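Local coordinates for Lpg0393 helical bundle domain-containing protein (Legionella pneumophila subsp. pneumophila str. Philadelphia 1, PDB 4R0G) that acts as a guanine-nucleotide exchange factor for Rab5, Rab21 and Rab22, probably through a VPS9-like domain that is followed by a helical bundle domain, at residues 147-150 and 151-154; 211-215 and 216-220; 104-107 and 108-111; 177-180 and 181-185. One frame throughout, in Å; residues are numbered along the deposited sequence.

Contact 1: residues 147-150 and 151-154; sequences FTWV and KEAD
The last turn of helix 132-151 ends here, with K151 N bonded to F147 O (3.0 Å, nearly straight at 169°) and E152 N to T148 O (3.0 Å, more bent). One residue further on the spacing tightens: A153 N turns back to V150 O at 3.2 Å, three residues away instead of four, and comes from above the carbonyl plane. E152, its CG beside its own backbone N (chi1 -60°), runs its extended chain past the T148 carbonyl, with CG 3.3 Å from T148 O. Its carboxylate then meets the indole of W149 at a slant, E152 OE1 lying 3.8 Å from W149 CD1 with the two planes 68° apart, a van der Waals contact. A lysine suits position 151, since the partly negative carbonyl end of the helix would probably favour its positive charge, although its chain leads away; the small A153 lets its methyl rest near V150 O. W149 also packs against L58 and I61 of helix 58-71 and makes a cation-pi contact with K62, while V150 fits against A65 and A69. The chain then passes to D154, whose carboxylate caps helix 155-183 through weak bonds to S156 N and A157 N.

Contact 2: residues 211-215 and 216-220; sequences TELTQ and DVHDE
L213 and V217 cross at about a right angle, CD2 of the leucine meeting CG1 of the valine at 3.7 Å; H218 also meets L213, and T214 also meets V217. The imidazole of H218 comes obliquely to the leucine, its NE2 3.5 Å from L213 CB, and the histidine lies against the loop that leads into the helix. T214 holds OG1 between its backbone N and carbonyl carbon (chi1 61°), which turns the hydroxyl towards V217 CG2 at 3.6 Å. Although T214 occupies the N-cap position of helix 215-229, its side chain makes no capping bond; its carbonyl instead opens the helix. T214 O accepts H218 N at 3.1 Å, nearly in line with the C=O bond, and V217 N at 2.8 Å from above the carbonyl plane. Q215 sends CG anti to its own N and then bends at chi2 (49°), which curls its amide round to D219, one turn on. The amide and carboxylate planes stand 51° apart, and the bond from Q215 NE2 to D219 OD2, 3.1 Å, is weak, the placing of this pair being doubtful. V217 also packs on Y206 of helix 193-208, while L213 reaches S167 and L171 of helix 155-183. The chemistry is thus divided: branched apolar groups face the bundle, where exclusion of water favours them, while D216 and D219 put negative charge near the amino end of the helix, where the helix dipole would probably favour it.

Contact 3: residues 104-107 and 108-111; sequences LQEH and YITS
Y108 has more surface buried in this turn than any other residue, lying along the backbone of L104 and Q105. Its CG stands beside its own backbone N (chi1 -61°), an orientation that brings one edge of the ring up to the chain: Y108 CD2 lies 3.3 Å from L104 O, close to the ring plane, and Q105 O is at the edge too. Y108 CE2 meets L104 CB at 4.3 Å. A tyrosine suits the place because its C-H edge can sit beside carbonyl oxygens while its broad faces serve other partners. The backbone itself is fastened by bonds three residues apart, Y108 N to Q105 O at 2.6 Å and I109 N to E106 O at 3.0 Å, each arriving from above the carbonyl plane. I109 is next in buried surface; its CG1 rests 3.6 Å from Q105 O, and its CD1 comes within 4.3 Å of CG of Q105. Isoleucine fits here because its longer apolar branch can lie along both the carbonyl and the aliphatic part of Q105, whose amide leads away. H107 helps fix the turn: ND1 bonds to L104 O at 2.9 Å, with that oxygen in the imidazole plane, and the H107 backbone N reaches the same oxygen from the same face. Around the turn, Y108 stacks on Y99 of helix 80-101 and packs against L52 of helix 40-53 and M123 and N126 of helix 116-126. H107 O accepts a bond from N126 ND2, so the loop between helices 80-101 and 116-126 is tied down to the second of them.

Contact 4: residues 177-180 and 181-185; sequences DYLS and LLESA
L181 opens the second segment by bonding back to D177, N to O at 3.3 Å, while its CG packs over the same carbonyl oxygen. The carboxylate of D177 has its own partners, the backbone N atoms of E74 and S75 of the second subunit, and L181 packs on V158 of that subunit, an apolar residue beside a polar grip at the dimer contact. L182 follows, its N 3.0 Å from Y178 O. Its side chain runs beside the Y178 ring and points the same way, L182 CG meeting Y178 CE1 at 4.0 Å; the tyrosine hydroxyl goes on to bond E237. At E183 the main-chain bond is nearly straight, N to L179 O at 3.1 Å and 173°. The extended aliphatic chain of E183 slants across L179, with L179 CD1 3.9 Å from E183 CD, so a residue with a charged end covers a leucine near the surface. S184 is the first to leave helical torsions, and here a serine is apt: with OG beside its own N (chi1 -57°), it donates to S180 O at 2.7 Å, while S184 N reaches that oxygen at 3.0 Å from the opposite face. One carbonyl of the last turn is therefore gripped twice. A185 N then turns back to L182 O, and K193 NZ binds both E183 O and A185 O. A lysine meeting such carbonyls is well suited to a helix C terminus, here that of helix 155-183 in the helical bundle domain, packed against helices 193-208 and 235-244.

From the N terminus the order is contact 3, contact 1, contact 4, contact 2. Each closes a single turn of adjoining residues, so they follow in series and none nests within or crosses another. Contact 3 joins the loop after helix 80-101 to that helix and to helices 40-53 and 116-126. Contact 1, in the same VPS9-like domain, ends helix 132-151 against helix 58-71 and leads into helix 155-183. Contact 4 ends that helix, meeting helices 193-208 and 235-244 and the second subunit. Contact 2 begins helix 215-229 and meets helices 155-183 and 193-208. Contacts 3 and 4 are farthest apart, about 50 Å between centres, with the chain's centre lying between them.

Contact 1: residues 147-150 and 151-154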
ATOM      1  N   PHE A 147      15.713   8.481  12.994  1.00 53.90           N
ATOM      2  CA  PHE A 147      14.394   8.945  12.592  1.00 53.20           C
ATOM      3  C   PHE A 147      14.333  10.459  12.403  1.00 57.32           C
ATOM      4  O   PHE A 147      13.586  10.957  11.555  1.00 57.17           O
ATOM      5  CB  PHE A 147      13.350   8.437  13.571  1.00 47.12           C
ATOM      6  CG  PHE A 147      13.080   6.971  13.436  1.00 45.42           C
ATOM      7  CD1 PHE A 147      12.872   6.405  12.172  1.00 52.86           C
ATOM      8  CD2 PHE A 147      13.053   6.139  14.555  1.00 53.73           C
ATOM      9  CE1 PHE A 147      12.613   5.013  12.012  1.00 50.39           C
ATOM     10  CE2 PHE A 147      12.802   4.755  14.419  1.00 57.24           C
ATOM     11  CZ  PHE A 147      12.583   4.192  13.138  1.00 53.92           C
ATOM     12  N   THR A 148      15.155  11.183  13.159  1.00 58.93           N
ATOM     13  CA  THR A 148      15.313  12.622  12.947  1.00 59.84           C
ATOM     14  C   THR A 148      15.880  12.900  11.545  1.00 61.03           C
ATOM     15  O   THR A 148      15.358  13.736  10.801  1.00 62.82           O
ATOM     16  CB  THR A 148      16.219  13.251  14.015  1.00 60.65           C
ATOM     17  OG1 THR A 148      17.521  12.678  13.894  1.00 70.75           O
ATOM     18  CG2 THR A 148      15.676  12.981  15.421  1.00 55.27           C
ATOM     19  N   TRP A 149      16.955  12.208  11.189  1.00 57.26           N
ATOM     20  CA  TRP A 149      17.471  12.284   9.826  1.00 64.02           C
ATOM     21  C   TRP A 149      16.430  11.909   8.758  1.00 61.99           C
ATOM     22  O   TRP A 149      16.527  12.336   7.603  1.00 64.91           O
ATOM     23  CB  TRP A 149      18.719  11.416   9.676  1.00 60.02           C
ATOM     24  CG  TRP A 149      19.850  11.947  10.468  1.00 63.91           C
ATOM     25  CD1 TRP A 149      19.944  13.195  10.999  1.00 65.69           C
ATOM     26  CD2 TRP A 149      21.061  11.258  10.824  1.00 67.83           C
ATOM     27  NE1 TRP A 149      21.138  13.333  11.665  1.00 74.89           N
ATOM     28  CE2 TRP A 149      21.844  12.161  11.575  1.00 68.24           C
ATOM     29  CE3 TRP A 149      21.558   9.970  10.580  1.00 63.04           C
ATOM     30  CZ2 TRP A 149      23.090  11.813  12.098  1.00 57.96           C
ATOM     31  CZ3 TRP A 149      22.793   9.629  11.097  1.00 58.40           C
ATOM     32  CH2 TRP A 149      23.542  10.548  11.850  1.00 61.54           C
ATOM     33  N   VAL A 150      15.441  11.111   9.134  1.00 56.66           N
ATOM     34  CA  VAL A 150      14.411  10.747   8.181  1.00 59.98           C
ATOM     35  C   VAL A 150      13.471  11.923   7.962  1.00 64.67           C
ATOM     36  O   VAL A 150      13.191  12.288   6.817  1.00 73.09           O
ATOM     37  CB  VAL A 150      13.687   9.461   8.585  1.00 59.57           C
ATOM     38  CG1 VAL A 150      12.368   9.312   7.832  1.00 53.57           C
ATOM     39  CG2 VAL A 150      14.595   8.274   8.310  1.00 53.94           C
ATOM     40  N   LYS A 151      13.025  12.543   9.053  1.00 64.19           N
ATOM     41  CA  LYS A 151      12.304  13.814   8.973  1.00 61.40           C
ATOM     42  C   LYS A 151      13.056  14.898   8.189  1.00 61.61           C
ATOM     43  O   LYS A 151      12.425  15.738   7.561  1.00 68.72           O
ATOM     44  CB  LYS A 151      11.923  14.319  10.368  1.00 55.60           C
ATOM     45  CG  LYS A 151      10.862  13.450  11.039  1.00 76.87           C
ATOM     46  CD  LYS A 151      10.100  14.190  12.145  1.00 90.10           C
ATOM     47  CE  LYS A 151       8.884  13.379  12.610  1.00 93.27           C
ATOM     48  NZ  LYS A 151       8.129  14.042  13.712  1.00 93.26           N
ATOM     49  N   GLU A 152      14.387  14.873   8.216  1.00 56.27           N
ATOM     50  CA  GLU A 152      15.190  15.899   7.554  1.00 55.42           C
ATOM     51  C   GLU A 152      15.645  15.573   6.153  1.00 62.37           C
ATOM     52  O   GLU A 152      16.360  16.381   5.567  1.00 69.44           O
ATOM     53  CB  GLU A 152      16.455  16.202   8.353  1.00 56.40           C
ATOM     54  CG  GLU A 152      16.214  16.695   9.741  1.00 62.61           C
ATOM     55  CD  GLU A 152      17.488  16.673  10.556  1.00 73.40           C
ATOM     56  OE1 GLU A 152      18.584  16.586   9.931  1.00 67.71           O
ATOM     57  OE2 GLU A 152      17.386  16.722  11.810  1.00 70.49           O
ATOM     58  N   ALA A 153      15.296  14.395   5.635  1.00 59.91           N
ATOM     59  CA  ALA A 153      15.785  13.948   4.321  1.00 55.51           C
ATOM     60  C   ALA A 153      15.486  14.963   3.214  1.00 57.55           C
ATOM     61  O   ALA A 153      14.391  15.512   3.159  1.00 56.01           O
ATOM     62  CB  ALA A 153      15.192  12.598   3.960  1.00 56.61           C
ATOM     63  N   ASP A 154      16.450  15.196   2.323  1.00 66.70           N
ATOM     64  CA  ASP A 154      16.284  16.178   1.241  1.00 63.63           C
ATOM     65  C   ASP A 154      15.030  15.838   0.442  1.00 66.50           C
ATOM     66  O   ASP A 154      14.916  14.751  -0.143  1.00 66.95           O
ATOM     67  CB  ASP A 154      17.491  16.143   0.295  1.00 53.51           C
ATOM     68  CG  ASP A 154      17.420  17.203  -0.798  1.00 64.12           C
ATOM     69  OD1 ASP A 154      16.715  18.216  -0.597  1.00 76.21           O
ATOM     70  OD2 ASP A 154      18.080  17.037  -1.856  1.00 64.57           O
TER

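Contact 2: residues 211-215 and 216-220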
ATOM      1  N   THR A 211      15.147  -3.811 -11.647  1.00 53.71           N
ATOM      2  CA  THR A 211      15.223  -2.647 -10.755  1.00 49.94           C
ATOM      3  C   THR A 211      14.911  -1.283 -11.395  1.00 50.56           C
ATOM      4  O   THR A 211      14.843  -0.263 -10.703  1.00 43.76           O
ATOM      5  CB  THR A 211      16.580  -2.611  -9.999  1.00 50.71           C
ATOM      6  OG1 THR A 211      17.662  -2.466 -10.932  1.00 54.86           O
ATOM      7  CG2 THR A 211      16.769  -3.901  -9.230  1.00 49.69           C
ATOM      8  N   GLU A 212      14.728  -1.270 -12.711  1.00 54.05           N
ATOM      9  CA  GLU A 212      14.347  -0.050 -13.426  1.00 55.04           C
ATOM     10  C   GLU A 212      13.740  -0.371 -14.794  1.00 56.09           C
ATOM     11  O   GLU A 212      13.927  -1.459 -15.329  1.00 50.69           O
ATOM     12  CB  GLU A 212      15.531   0.912 -13.558  1.00 62.21           C
ATOM     13  CG  GLU A 212      16.791   0.298 -14.182  1.00 75.17           C
ATOM     14  CD  GLU A 212      18.023   1.205 -14.074  1.00 77.31           C
ATOM     15  OE1 GLU A 212      18.066   2.067 -13.161  1.00 72.79           O
ATOM     16  OE2 GLU A 212      18.950   1.039 -14.899  1.00 82.86           O
ATOM     17  N   LEU A 213      12.996   0.563 -15.371  1.00 59.34           N
ATOM     18  CA  LEU A 213      12.436   0.267 -16.677  1.00 63.76           C
ATOM     19  C   LEU A 213      13.386   0.782 -17.776  1.00 69.70           C
ATOM     20  O   LEU A 213      13.409   1.978 -18.114  1.00 64.22           O
ATOM     21  CB  LEU A 213      11.056   0.910 -16.806  1.00 62.81           C
ATOM     22  CG  LEU A 213      10.057   0.510 -15.716  1.00 63.89           C
ATOM     23  CD1 LEU A 213       8.786   1.325 -15.787  1.00 62.58           C
ATOM     24  CD2 LEU A 213       9.710  -0.975 -15.801  1.00 64.21           C
ATOM     25  N   THR A 214      14.102  -0.152 -18.394  1.00 59.82           N
ATOM     26  CA  THR A 214      15.075   0.214 -19.394  1.00 61.78           C
ATOM     27  C   THR A 214      14.493  -0.276 -20.695  1.00 63.37           C
ATOM     28  O   THR A 214      13.422  -0.892 -20.690  1.00 58.46           O
ATOM     29  CB  THR A 214      16.453  -0.402 -19.093  1.00 60.84           C
ATOM     30  OG1 THR A 214      16.361  -1.834 -19.091  1.00 62.52           O
ATOM     31  CG2 THR A 214      16.939   0.077 -17.730  1.00 64.26           C
ATOM     32  N   GLN A 215      15.189  -0.009 -21.798  1.00 62.42           N
ATOM     33  CA  GLN A 215      14.649  -0.316 -23.104  1.00 63.24           C
ATOM     34  C   GLN A 215      14.261  -1.785 -23.175  1.00 64.46           C
ATOM     35  O   GLN A 215      13.164  -2.129 -23.626  1.00 60.95           O
ATOM     36  CB  GLN A 215      15.634   0.062 -24.208  1.00 71.88           C
ATOM     37  CG  GLN A 215      15.047  -0.057 -25.612  1.00 75.53           C
ATOM     38  CD  GLN A 215      13.690   0.622 -25.734  1.00 76.18           C
ATOM     39  OE1 GLN A 215      13.483   1.725 -25.219  1.00 77.76           O
ATOM     40  NE2 GLN A 215      12.752  -0.044 -26.406  1.00 69.95           N
ATOM     41  N   ASP A 216      15.149  -2.636 -22.671  1.00 66.10           N
ATOM     42  CA  ASP A 216      14.917  -4.077 -22.628  1.00 64.91           C
ATOM     43  C   ASP A 216      13.621  -4.421 -21.920  1.00 60.58           C
ATOM     44  O   ASP A 216      12.906  -5.342 -22.310  1.00 60.29           O
ATOM     45  CB  ASP A 216      16.042  -4.764 -21.851  1.00 72.69           C
ATOM     46  CG  ASP A 216      17.409  -4.478 -22.410  1.00 83.39           C
ATOM     47  OD1 ASP A 216      17.566  -4.455 -23.660  1.00 83.08           O
ATOM     48  OD2 ASP A 216      18.326  -4.292 -21.577  1.00 85.50           O
ATOM     49  N   VAL A 217      13.334  -3.698 -20.850  1.00 57.26           N
ATOM     50  CA  VAL A 217      12.242  -4.096 -20.002  1.00 55.00           C
ATOM     51  C   VAL A 217      10.947  -3.774 -20.707  1.00 57.83           C
ATOM     52  O   VAL A 217      10.066  -4.636 -20.881  1.00 54.33           O
ATOM     53  CB  VAL A 217      12.340  -3.407 -18.654  1.00 57.20           C
ATOM     54  CG1 VAL A 217      11.108  -3.725 -17.785  1.00 52.61           C
ATOM     55  CG2 VAL A 217      13.603  -3.861 -17.986  1.00 50.19           C
ATOM     56  N   HIS A 218      10.864  -2.531 -21.157  1.00 56.28           N
ATOM     57  CA  HIS A 218       9.755  -2.101 -21.975  1.00 55.34           C
ATOM     58  C   HIS A 218       9.537  -3.084 -23.126  1.00 49.90           C
ATOM     59  O   HIS A 218       8.429  -3.512 -23.391  1.00 49.67           O
ATOM     60  CB  HIS A 218      10.004  -0.679 -22.460  1.00 53.73           C
ATOM     61  CG  HIS A 218       9.690   0.355 -21.430  1.00 58.26           C
ATOM     62  ND1 HIS A 218       8.396   0.658 -21.048  1.00 52.34           N
ATOM     63  CD2 HIS A 218      10.499   1.147 -20.678  1.00 56.33           C
ATOM     64  CE1 HIS A 218       8.425   1.596 -20.119  1.00 54.11           C
ATOM     65  NE2 HIS A 218       9.685   1.904 -19.872  1.00 59.40           N
ATOM     66  N   ASP A 219      10.607  -3.490 -23.773  1.00 50.82           N
ATOM     67  CA  ASP A 219      10.452  -4.437 -24.845  1.00 56.16           C
ATOM     68  C   ASP A 219       9.945  -5.825 -24.396  1.00 56.75           C
ATOM     69  O   ASP A 219       9.047  -6.347 -25.054  1.00 55.09           O
ATOM     70  CB  ASP A 219      11.724  -4.526 -25.711  1.00 66.38           C
ATOM     71  CG  ASP A 219      12.242  -3.150 -26.164  1.00 70.35           C
ATOM     72  OD1 ASP A 219      11.453  -2.175 -26.148  1.00 67.28           O
ATOM     73  OD2 ASP A 219      13.448  -3.048 -26.522  1.00 77.19           O
ATOM     74  N   GLU A 220      10.478  -6.427 -23.317  1.00 54.03           N
ATOM     75  CA  GLU A 220       9.932  -7.735 -22.860  1.00 49.13           C
ATOM     76  C   GLU A 220       8.469  -7.614 -22.437  1.00 50.08           C
ATOM     77  O   GLU A 220       7.628  -8.406 -22.880  1.00 48.21           O
ATOM     78  CB  GLU A 220      10.741  -8.389 -21.728  1.00 46.20           C
ATOM     79  CG  GLU A 220      11.726  -9.498 -22.150  1.00 57.40           C
ATOM     80  CD  GLU A 220      11.089 -10.746 -22.813  1.00 62.27           C
ATOM     81  OE1 GLU A 220      10.463 -11.553 -22.097  1.00 55.56           O
ATOM     82  OE2 GLU A 220      11.250 -10.949 -24.047  1.00 61.80           O
TER

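Contact 3: residues 104-107 and 108-111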
ATOM      1  N   LEU A 104      32.972  -0.782  18.839  1.00 58.57           N
ATOM      2  CA  LEU A 104      32.890  -2.222  18.956  1.00 62.10           C
ATOM      3  C   LEU A 104      33.142  -2.931  17.628  1.00 58.35           C
ATOM      4  O   LEU A 104      33.328  -4.144  17.609  1.00 58.88           O
ATOM      5  CB  LEU A 104      31.506  -2.633  19.504  1.00 60.66           C
ATOM      6  CG  LEU A 104      31.257  -2.702  21.015  1.00 58.19           C
ATOM      7  CD1 LEU A 104      32.560  -2.984  21.772  1.00 66.02           C
ATOM      8  CD2 LEU A 104      30.574  -1.451  21.542  1.00 57.65           C
ATOM      9  N   GLN A 105      33.156  -2.189  16.527  1.00 53.49           N
ATOM     10  CA  GLN A 105      33.155  -2.825  15.207  1.00 57.29           C
ATOM     11  C   GLN A 105      34.361  -3.737  14.958  1.00 60.92           C
ATOM     12  O   GLN A 105      34.238  -4.756  14.290  1.00 61.88           O
ATOM     13  CB  GLN A 105      32.956  -1.813  14.071  1.00 55.67           C
ATOM     14  CG  GLN A 105      34.046  -0.763  13.953  1.00 73.09           C
ATOM     15  CD  GLN A 105      33.957   0.285  15.050  1.00 76.17           C
ATOM     16  OE1 GLN A 105      34.924   1.023  15.324  1.00 75.17           O
ATOM     17  NE2 GLN A 105      32.784   0.363  15.687  1.00 70.24           N
ATOM     18  N   GLU A 106      35.502  -3.404  15.545  1.00 62.63           N
ATOM     19  CA  GLU A 106      36.708  -4.207  15.372  1.00 63.35           C
ATOM     20  C   GLU A 106      36.453  -5.668  15.650  1.00 58.96           C
ATOM     21  O   GLU A 106      36.904  -6.530  14.905  1.00 68.03           O
ATOM     22  CB  GLU A 106      37.852  -3.703  16.262  1.00 71.63           C
ATOM     23  CG  GLU A 106      38.532  -2.472  15.715  1.00 80.69           C
ATOM     24  CD  GLU A 106      37.517  -1.448  15.237  1.00 88.28           C
ATOM     25  OE1 GLU A 106      36.610  -1.096  16.045  1.00 77.32           O
ATOM     26  OE2 GLU A 106      37.591  -1.045  14.046  1.00 88.23           O
ATOM     27  N   HIS A 107      35.697  -5.956  16.696  1.00 55.11           N
ATOM     28  CA  HIS A 107      35.518  -7.340  17.082  1.00 60.81           C
ATOM     29  C   HIS A 107      34.673  -8.029  16.045  1.00 60.70           C
ATOM     30  O   HIS A 107      34.552  -9.254  16.063  1.00 60.12           O
ATOM     31  CB  HIS A 107      34.859  -7.481  18.461  1.00 64.62           C
ATOM     32  CG  HIS A 107      35.453  -6.597  19.517  1.00 71.87           C
ATOM     33  ND1 HIS A 107      35.132  -5.261  19.643  1.00 68.29           N
ATOM     34  CD2 HIS A 107      36.336  -6.868  20.509  1.00 70.46           C
ATOM     35  CE1 HIS A 107      35.798  -4.743  20.661  1.00 69.16           C
ATOM     36  NE2 HIS A 107      36.534  -5.698  21.202  1.00 74.49           N
ATOM     37  N   TYR A 108      34.031  -7.243  15.181  1.00 61.08           N
ATOM     38  CA  TYR A 108      33.230  -7.823  14.102  1.00 58.34           C
ATOM     39  C   TYR A 108      33.970  -7.945  12.762  1.00 56.87           C
ATOM     40  O   TYR A 108      33.539  -8.696  11.882  1.00 59.88           O
ATOM     41  CB  TYR A 108      31.889  -7.063  13.980  1.00 54.99           C
ATOM     42  CG  TYR A 108      31.036  -7.152  15.244  1.00 55.58           C
ATOM     43  CD1 TYR A 108      30.105  -8.183  15.412  1.00 49.54           C
ATOM     44  CD2 TYR A 108      31.181  -6.216  16.279  1.00 46.61           C
ATOM     45  CE1 TYR A 108      29.336  -8.275  16.560  1.00 47.73           C
ATOM     46  CE2 TYR A 108      30.428  -6.303  17.433  1.00 43.79           C
ATOM     47  CZ  TYR A 108      29.503  -7.336  17.577  1.00 49.79           C
ATOM     48  OH  TYR A 108      28.744  -7.422  18.734  1.00 44.50           O
ATOM     49  N   ILE A 109      35.116  -7.272  12.648  1.00 59.94           N
ATOM     50  CA  ILE A 109      35.837  -7.177  11.370  1.00 64.61           C
ATOM     51  C   ILE A 109      36.951  -8.203  11.163  1.00 64.77           C
ATOM     52  O   ILE A 109      37.911  -8.241  11.941  1.00 75.27           O
ATOM     53  CB  ILE A 109      36.420  -5.779  11.133  1.00 55.71           C
ATOM     54  CG1 ILE A 109      35.300  -4.790  10.841  1.00 57.07           C
ATOM     55  CG2 ILE A 109      37.348  -5.801   9.946  1.00 63.82           C
ATOM     56  CD1 ILE A 109      35.735  -3.318  10.896  1.00 61.40           C
ATOM     57  N   THR A 110      36.789  -9.040  10.134  1.00 58.25           N
ATOM     58  CA  THR A 110      37.788 -10.028   9.710  1.00 69.73           C
ATOM     59  C   THR A 110      37.739 -10.274   8.196  1.00 77.79           C
ATOM     60  O   THR A 110      36.654 -10.252   7.581  1.00 70.60           O
ATOM     61  CB  THR A 110      37.544 -11.417  10.309  1.00 74.82           C
ATOM     62  OG1 THR A 110      36.636 -12.126   9.458  1.00 69.25           O
ATOM     63  CG2 THR A 110      36.968 -11.334  11.720  1.00 81.86           C
ATOM     64  N   SER A 111      38.913 -10.561   7.625  1.00 78.27           N
ATOM     65  CA  SER A 111      39.056 -10.948   6.218  1.00 69.70           C
ATOM     66  C   SER A 111      38.768 -12.431   5.994  1.00 66.28           C
ATOM     67  O   SER A 111      38.637 -12.871   4.854  1.00 66.42           O
ATOM     68  CB  SER A 111      40.464 -10.640   5.701  1.00 71.58           C
ATOM     69  OG  SER A 111      41.023  -9.517   6.358  1.00 89.79           O
TER

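Contact 4: residues 177-180 and 181-185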
ATOM      1  N   ASP A 177      -2.143  -8.109  -9.221  1.00 43.36           N
ATOM      2  CA  ASP A 177      -3.586  -7.990  -9.072  1.00 43.56           C
ATOM      3  C   ASP A 177      -4.315  -8.481 -10.315  1.00 50.57           C
ATOM      4  O   ASP A 177      -5.418  -9.036 -10.230  1.00 51.10           O
ATOM      5  CB  ASP A 177      -3.989  -6.551  -8.703  1.00 44.51           C
ATOM      6  CG  ASP A 177      -3.681  -6.208  -7.236  1.00 51.28           C
ATOM      7  OD1 ASP A 177      -3.696  -7.135  -6.401  1.00 53.85           O
ATOM      8  OD2 ASP A 177      -3.423  -5.026  -6.896  1.00 54.15           O
ATOM      9  N   TYR A 178      -3.692  -8.287 -11.470  1.00 46.43           N
ATOM     10  CA  TYR A 178      -4.195  -8.880 -12.695  1.00 44.86           C
ATOM     11  C   TYR A 178      -4.187 -10.381 -12.506  1.00 48.82           C
ATOM     12  O   TYR A 178      -5.200 -11.039 -12.712  1.00 51.15           O
ATOM     13  CB  TYR A 178      -3.286  -8.486 -13.849  1.00 49.73           C
ATOM     14  CG  TYR A 178      -3.649  -9.030 -15.219  1.00 51.72           C
ATOM     15  CD1 TYR A 178      -4.850  -9.690 -15.452  1.00 51.56           C
ATOM     16  CD2 TYR A 178      -2.773  -8.869 -16.285  1.00 45.15           C
ATOM     17  CE1 TYR A 178      -5.161 -10.186 -16.710  1.00 53.84           C
ATOM     18  CE2 TYR A 178      -3.072  -9.356 -17.543  1.00 47.42           C
ATOM     19  CZ  TYR A 178      -4.262 -10.014 -17.753  1.00 53.17           C
ATOM     20  OH  TYR A 178      -4.549 -10.488 -19.012  1.00 55.41           O
ATOM     21  N   LEU A 179      -3.048 -10.911 -12.078  1.00 48.49           N
ATOM     22  CA  LEU A 179      -2.887 -12.351 -11.928  1.00 48.08           C
ATOM     23  C   LEU A 179      -4.000 -13.004 -11.119  1.00 55.05           C
ATOM     24  O   LEU A 179      -4.686 -13.884 -11.629  1.00 59.93           O
ATOM     25  CB  LEU A 179      -1.544 -12.675 -11.289  1.00 51.06           C
ATOM     26  CG  LEU A 179      -1.185 -14.173 -11.286  1.00 56.14           C
ATOM     27  CD1 LEU A 179      -1.804 -14.899 -12.491  1.00 47.02           C
ATOM     28  CD2 LEU A 179       0.344 -14.378 -11.246  1.00 38.37           C
ATOM     29  N   SER A 180      -4.208 -12.562  -9.884  1.00 56.53           N
ATOM     30  CA  SER A 180      -5.204 -13.221  -9.029  1.00 61.08           C
ATOM     31  C   SER A 180      -6.617 -13.088  -9.575  1.00 57.81           C
ATOM     32  O   SER A 180      -7.421 -14.005  -9.411  1.00 62.34           O
ATOM     33  CB  SER A 180      -5.132 -12.755  -7.559  1.00 46.34           C
ATOM     34  OG  SER A 180      -5.101 -11.351  -7.471  1.00 49.83           O
ATOM     35  N   LEU A 181      -6.921 -11.952 -10.201  1.00 51.34           N
ATOM     36  CA  LEU A 181      -8.238 -11.760 -10.800  1.00 56.01           C
ATOM     37  C   LEU A 181      -8.486 -12.738 -11.978  1.00 61.98           C
ATOM     38  O   LEU A 181      -9.573 -13.304 -12.111  1.00 62.87           O
ATOM     39  CB  LEU A 181      -8.459 -10.298 -11.221  1.00 48.99           C
ATOM     40  CG  LEU A 181      -8.762  -9.218 -10.170  1.00 55.80           C
ATOM     41  CD1 LEU A 181      -9.064  -7.879 -10.828  1.00 55.07           C
ATOM     42  CD2 LEU A 181      -9.919  -9.597  -9.248  1.00 60.79           C
ATOM     43  N   LEU A 182      -7.468 -12.945 -12.813  1.00 56.06           N
ATOM     44  CA  LEU A 182      -7.558 -13.872 -13.929  1.00 55.65           C
ATOM     45  C   LEU A 182      -7.801 -15.290 -13.406  1.00 60.96           C
ATOM     46  O   LEU A 182      -8.678 -15.991 -13.909  1.00 63.04           O
ATOM     47  CB  LEU A 182      -6.264 -13.832 -14.754  1.00 57.89           C
ATOM     48  CG  LEU A 182      -6.322 -13.973 -16.276  1.00 54.15           C
ATOM     49  CD1 LEU A 182      -5.001 -14.506 -16.793  1.00 50.06           C
ATOM     50  CD2 LEU A 182      -7.460 -14.868 -16.709  1.00 57.56           C
ATOM     51  N   GLU A 183      -7.023 -15.694 -12.394  1.00 60.62           N
ATOM     52  CA  GLU A 183      -7.170 -16.992 -11.729  1.00 56.01           C
ATOM     53  C   GLU A 183      -8.572 -17.178 -11.151  1.00 68.93           C
ATOM     54  O   GLU A 183      -9.140 -18.256 -11.245  1.00 81.09           O
ATOM     55  CB  GLU A 183      -6.090 -17.168 -10.656  1.00 58.70           C
ATOM     56  CG  GLU A 183      -4.674 -17.318 -11.264  1.00 63.67           C
ATOM     57  CD  GLU A 183      -3.545 -17.542 -10.239  1.00 70.46           C
ATOM     58  OE1 GLU A 183      -3.502 -16.838  -9.190  1.00 68.55           O
ATOM     59  OE2 GLU A 183      -2.678 -18.413 -10.502  1.00 69.62           O
ATOM     60  N   SER A 184      -9.128 -16.098 -10.604  1.00 66.68           N
ATOM     61  CA  SER A 184     -10.404 -16.065  -9.895  1.00 63.04           C
ATOM     62  C   SER A 184     -11.554 -15.755 -10.815  1.00 68.23           C
ATOM     63  O   SER A 184     -12.638 -15.376 -10.364  1.00 74.39           O
ATOM     64  CB  SER A 184     -10.392 -14.983  -8.810  1.00 69.11           C
ATOM     65  OG  SER A 184      -9.335 -15.178  -7.892  1.00 75.08           O
ATOM     66  N   ALA A 185     -11.290 -15.757 -12.107  1.00 72.10           N
ATOM     67  CA  ALA A 185     -12.336 -15.411 -13.065  1.00 78.00           C
ATOM     68  C   ALA A 185     -13.121 -16.645 -13.485  1.00 86.55           C
ATOM     69  O   ALA A 185     -12.565 -17.743 -13.594  1.00 90.19           O
ATOM     70  CB  ALA A 185     -11.752 -14.709 -14.275  1.00 70.93           C
TER